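Local coordinates for probable chitinase (PDB 5JH8), which probably binds chitin and, as a family 18 glycosyl hydrolase, is expected to cleave its glycosidic bonds, at residues Gly13-Ala16 and Ala17-Arg20; Leu296-Leu299 and Gly300-Asp303. All blocks are in the same frame, centred on the assembly; numbering follows the deposited sequence.

Contact 1. Residues Gly13-Ala16 and Ala17-Arg20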
loop_
_atom_site.group_PDB
_atom_site.type_symbol
_atom_site.label_atom_id
_atom_site.label_comp_id
_atom_site.label_asym_id
_atom_site.label_seq_id
_atom_site.Cartn_x
_atom_site.Cartn_y
_atom_site.Cartn_z
ATOM N N GLY A 13 -9.990 9.538 -11.717
ATOM C CA GLY A 13 -10.929 9.712 -10.631
ATOM C C GLY A 13 -10.287 9.924 -9.282
ATOM O O GLY A 13 -10.999 10.002 -8.272
ATOM N N ASN A 14 -8.964 10.075 -9.231
ATOM C CA ASN A 14 -8.274 10.212 -7.960
ATOM C C ASN A 14 -8.743 11.432 -7.177
ATOM O O ASN A 14 -9.036 11.322 -5.977
ATOM C CB ASN A 14 -6.749 10.182 -8.163
ATOM C CG ASN A 14 -6.204 11.242 -9.138
ATOM O OD1 ASN A 14 -6.926 11.975 -9.805
ATOM N ND2 ASN A 14 -4.879 11.265 -9.242
ATOM N N TYR A 15 -8.790 12.600 -7.823
ATOM C CA TYR A 15 -9.125 13.835 -7.125
ATOM C C TYR A 15 -10.594 13.851 -6.712
ATOM O O TYR A 15 -10.947 14.312 -5.614
ATOM C CB TYR A 15 -8.755 15.056 -7.998
ATOM C CG TYR A 15 -8.885 16.353 -7.235
ATOM C CD1 TYR A 15 -7.861 16.806 -6.432
ATOM C CD2 TYR A 15 -10.054 17.094 -7.278
ATOM C CE1 TYR A 15 -8.007 17.954 -5.673
ATOM C CE2 TYR A 15 -10.206 18.239 -6.525
ATOM C CZ TYR A 15 -9.177 18.656 -5.719
ATOM O OH TYR A 15 -9.294 19.776 -4.931
ATOM N N ALA A 16 -11.465 13.351 -7.581
ATOM C CA ALA A 16 -12.869 13.239 -7.231
ATOM C C ALA A 16 -13.047 12.382 -5.983
ATOM O O ALA A 16 -13.858 12.711 -5.113
ATOM C CB ALA A 16 -13.648 12.641 -8.395
ATOM N N ALA A 17 -12.298 11.280 -5.880
ATOM C CA ALA A 17 -12.388 10.409 -4.713
ATOM C C ALA A 17 -11.747 11.045 -3.480
ATOM O O ALA A 17 -12.281 10.912 -2.373
ATOM C CB ALA A 17 -11.736 9.066 -5.019
ATOM N N LEU A 18 -10.608 11.715 -3.645
ATOM C CA LEU A 18 -9.957 12.418 -2.540
ATOM C C LEU A 18 -10.951 13.357 -1.869
ATOM O O LEU A 18 -11.077 13.406 -0.644
ATOM C CB LEU A 18 -8.767 13.233 -3.086
ATOM C CG LEU A 18 -7.938 13.963 -2.041
ATOM C CD1 LEU A 18 -6.996 13.021 -1.317
ATOM C CD2 LEU A 18 -7.151 15.080 -2.709
ATOM N N THR A 19 -11.663 14.146 -2.679
ATOM C CA THR A 19 -12.577 15.111 -2.114
ATOM C C THR A 19 -13.866 14.450 -1.647
ATOM O O THR A 19 -14.411 14.836 -0.612
ATOM C CB THR A 19 -12.826 16.272 -3.089
ATOM O OG1 THR A 19 -13.411 15.786 -4.310
ATOM C CG2 THR A 19 -11.552 17.029 -3.406
ATOM N N ARG A 20 -14.354 13.425 -2.348
ATOM C CA ARG A 20 -15.602 12.795 -1.937
ATOM C C ARG A 20 -15.446 12.068 -0.608
ATOM O O ARG A 20 -16.377 12.047 0.203
ATOM C CB ARG A 20 -16.094 11.814 -3.002
ATOM C CG ARG A 20 -17.479 11.277 -2.724
ATOM C CD ARG A 20 -17.992 10.411 -3.869
ATOM N NE ARG A 20 -19.322 9.870 -3.607
ATOM C CZ ARG A 20 -20.454 10.496 -3.896
ATOM N NH1 ARG A 20 -20.443 11.694 -4.456
ATOM N NH2 ARG A 20 -21.610 9.903 -3.640
#
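Tyr15 O receives Thr19 N at 3.0 Å within the short helix 14-20, and the hydroxyl OG1 of Thr19 lies 3.2 Å from the same Tyr15 O. Thr19 OG1 is equally near Ala16 O, at 3.2 Å, and its single proton can serve one of the two carbonyls at a time; the geometry does not settle which. What places OG1 over this pair is a chi1 of 61°, which sets it between the backbone N and the carbonyl carbon of Thr19 and turns CG2 the other way, onto the Tyr15 ring. Thr19 CG2 stands 4.0 Å from the centroid of the Tyr15 ring, 29° off the normal, which meets the criterion for a CH-pi contact over the face; its closest ring atom is CE2. Leu18 meets the same ring obliquely, its CD2 4.2 Å from Tyr15 CD1. The remaining i to i+4 bonds are regular alpha-helical ones, the shortest being Leu18 N to Asn14 O at 2.8 Å, and Ala17 N is bonded to O of Gly13, the N-cap residue. Gly13 has positive phi (79°), a conformation that suits glycine. Asn14 turns its OD1 back to Tyr15 N in a weak bond, while its ND2 is held by Ser9 O. The helix is the short crossover of the beta-alpha-beta unit formed by strand 3-8, helix 14-20 and strand 27-35. Leu18 packs inward on Tyr8 and Val28, Phe55 and Ala52 of helix 50-58 border the Tyr15 and Leu18 flank, and Arg20 makes a salt bridge with Asp304 of helix 304-309.

Contact 2. Residues Leu296-Leu299 and Gly300-Asp303. With HIS (histidine), chain F; 6KY ((2S)-2-(dimethylamino)-4-(methylselanyl)butanoic acid), chain E.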
loop_
_atom_site.group_PDB
_atom_site.type_symbol
_atom_site.label_atom_id
_atom_site.label_comp_id
_atom_site.label_asym_id
_atom_site.label_seq_id
_atom_site.Cartn_x
_atom_site.Cartn_y
_atom_site.Cartn_z
ATOM N N LEU A 296 -5.520 2.013 2.466
ATOM C CA LEU A 296 -6.432 1.640 1.392
ATOM C C LEU A 296 -5.791 1.998 0.061
ATOM O O LEU A 296 -5.388 3.149 -0.136
ATOM C CB LEU A 296 -7.777 2.366 1.528
ATOM C CG LEU A 296 -8.582 2.180 2.838
ATOM C CD1 LEU A 296 -8.732 0.728 3.284
ATOM C CD2 LEU A 296 -8.039 3.021 4.003
ATOM N N TYR A 297 -5.721 1.042 -0.850
ATOM C CA TYR A 297 -5.056 1.260 -2.124
ATOM C C TYR A 297 -6.062 0.992 -3.236
ATOM O O TYR A 297 -6.425 -0.171 -3.462
ATOM C CB TYR A 297 -3.826 0.344 -2.291
ATOM C CG TYR A 297 -2.973 0.800 -3.449
ATOM C CD1 TYR A 297 -3.226 0.361 -4.733
ATOM C CD2 TYR A 297 -2.007 1.771 -3.283
ATOM C CE1 TYR A 297 -2.502 0.818 -5.812
ATOM C CE2 TYR A 297 -1.297 2.259 -4.363
ATOM C CZ TYR A 297 -1.561 1.777 -5.632
ATOM O OH TYR A 297 -0.876 2.211 -6.740
ATOM N N ALA A 298 -6.536 2.013 -3.973
ATOM C CA ALA A 298 -6.157 3.424 -3.931
ATOM C C ALA A 298 -7.377 4.263 -4.385
ATOM O O ALA A 298 -8.316 3.759 -4.992
ATOM C CB ALA A 298 -4.987 3.706 -4.849
ATOM N N LEU A 299 -7.316 5.557 -4.085
ATOM C CA LEU A 299 -8.372 6.487 -4.456
ATOM C C LEU A 299 -8.585 6.505 -5.965
ATOM O O LEU A 299 -7.647 6.615 -6.754
ATOM C CB LEU A 299 -8.013 7.889 -3.960
ATOM C CG LEU A 299 -8.035 8.082 -2.442
ATOM C CD1 LEU A 299 -7.296 9.361 -2.095
ATOM C CD2 LEU A 299 -9.458 8.138 -1.848
ATOM N N GLY A 300 -9.847 6.417 -6.366
ATOM C CA GLY A 300 -10.223 6.396 -7.756
ATOM C C GLY A 300 -10.695 5.038 -8.216
ATOM O O GLY A 300 -11.271 4.934 -9.299
HETATM N N MSE A 301 -10.462 3.996 -7.426
HETATM C CA MSE A 301 -10.866 2.654 -7.801
HETATM C C MSE A 301 -12.205 2.237 -7.202
HETATM O O MSE A 301 -12.725 1.161 -7.525
HETATM C CB MSE A 301 -9.815 1.656 -7.314
HETATM C CG MSE A 301 -8.451 1.885 -7.862
HETATM SE SE MSE A 301 -7.304 0.468 -7.186
HETATM C CE MSE A 301 -5.616 1.068 -7.975
ATOM N N GLU A 302 -12.708 3.031 -6.271
ATOM C CA GLU A 302 -13.750 2.612 -5.344
ATOM C C GLU A 302 -15.076 3.316 -5.613
ATOM O O GLU A 302 -15.207 4.135 -6.517
ATOM C CB GLU A 302 -13.274 2.809 -3.903
ATOM C CG GLU A 302 -13.380 4.228 -3.329
ATOM C CD GLU A 302 -12.282 5.175 -3.744
ATOM O OE1 GLU A 302 -12.055 5.389 -4.961
ATOM O OE2 GLU A 302 -11.639 5.772 -2.844
ATOM N N ASP A 303 -16.065 2.961 -4.803
ATOM C CA ASP A 303 -17.332 3.666 -4.744
ATOM C C ASP A 303 -17.722 3.789 -3.276
ATOM O O ASP A 303 -16.962 3.418 -2.382
ATOM C CB ASP A 303 -18.402 2.995 -5.615
ATOM C CG ASP A 303 -18.709 1.582 -5.192
ATOM O OD1 ASP A 303 -18.637 1.289 -3.980
ATOM O OD2 ASP A 303 -18.980 0.752 -6.099
HETATM N N HIS F . 1.812 -1.059 -6.425
HETATM C CA HIS F . 2.069 0.377 -6.383
HETATM C C HIS F . 2.738 0.820 -7.676
HETATM O O HIS F . 3.363 0.025 -8.390
HETATM C CB HIS F . 2.931 0.734 -5.170
HETATM C CG HIS F . 2.217 0.600 -3.858
HETATM N ND1 HIS F . 2.673 1.192 -2.700
HETATM C CD2 HIS F . 1.093 -0.075 -3.517
HETATM C CE1 HIS F . 1.848 0.910 -1.709
HETATM N NE2 HIS F . 0.893 0.124 -2.172
HETATM O OXT HIS F . 2.655 1.996 -8.035
HETATM N N 6KY E . -0.616 -3.403 -6.597
HETATM C CA 6KY E . 0.722 -3.087 -7.192
HETATM C C 6KY E . 0.909 -1.585 -7.254
HETATM O O 6KY E . 0.217 -0.911 -8.009
HETATM C CB 6KY E . 0.936 -3.718 -8.583
HETATM C CG 6KY E . 0.925 -5.255 -8.522
HETATM SE SE 6KY E . 1.331 -6.125 -10.230
HETATM C CE 6KY E . -0.396 -5.792 -11.073
HETATM C CN1 6KY E . -1.760 -3.141 -7.491
HETATM C CN2 6KY E . -0.857 -2.699 -5.315
#
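A chi1 of -167° swings the Tyr297 ring toward Met301, a selenomethionine whose CG lies beside its backbone N (chi1 -59°) and whose chain is extended beyond; together these torsions bring Met301 CE obliquely to the ring, 3.8 Å from Tyr297 CE1. The two ring faces are covered differently. Ala298 CB lies 3.6 Å above the centre of one face of the Tyr297 ring; the peptide bond between the two residues is cis, consistent with this placement. On the opposite face, the histidine half of a bound, peptide-linked pair brings its CD2 to 3.4 Å from Tyr297 CE2, offset toward the rim. The carbonyl O that links the dimethylated selenomethionine half to this histidine lies 3.5 Å from Tyr297 OH, which is hydrogen-bonded to Tyr11.

Following strand 293-297 of the TIM barrel, Ala298 to Met301 form a type II beta turn, closed by Met301 N to Ala298 O at 3.3 Å with an N-H...O angle of 154°. Met301 also touches Ala218 and Tyr219 of strand 212-222. Gly300, with positive phi, suits the third position of the turn. Gly300 N is also bonded to Glu302 OE1 at 2.8 Å, on the syn side, and Glu302 OE2 accepts Trp307 NE1. Both carboxylate oxygens therefore have N-H donors in a buried setting, which would be expected to favour the ionised form, while Tyr297 presents an aromatic face to the ligand pocket.

How the contacts relate
From the N terminus, contact 1 comes just after strand 3-8 and spans helix 14-20 from its N-cap. Contact 2 follows nearly the whole domain later, where strand 293-297 gives way to a beta turn before helix 304-309. Each is local, and they stand in series without nesting or crossing. Strands 3-8 and 293-297 pair in parallel, bringing the beginning and end of the TIM barrel together, so the two contacts meet with centres about 9 Å apart. Ala17 CB lies 3.5 Å from Gly300 N, and Leu18 CD1 lies 3.8 Å from Leu299 CD1. The first barrel helix thus packs against the turn following the last barrel strand.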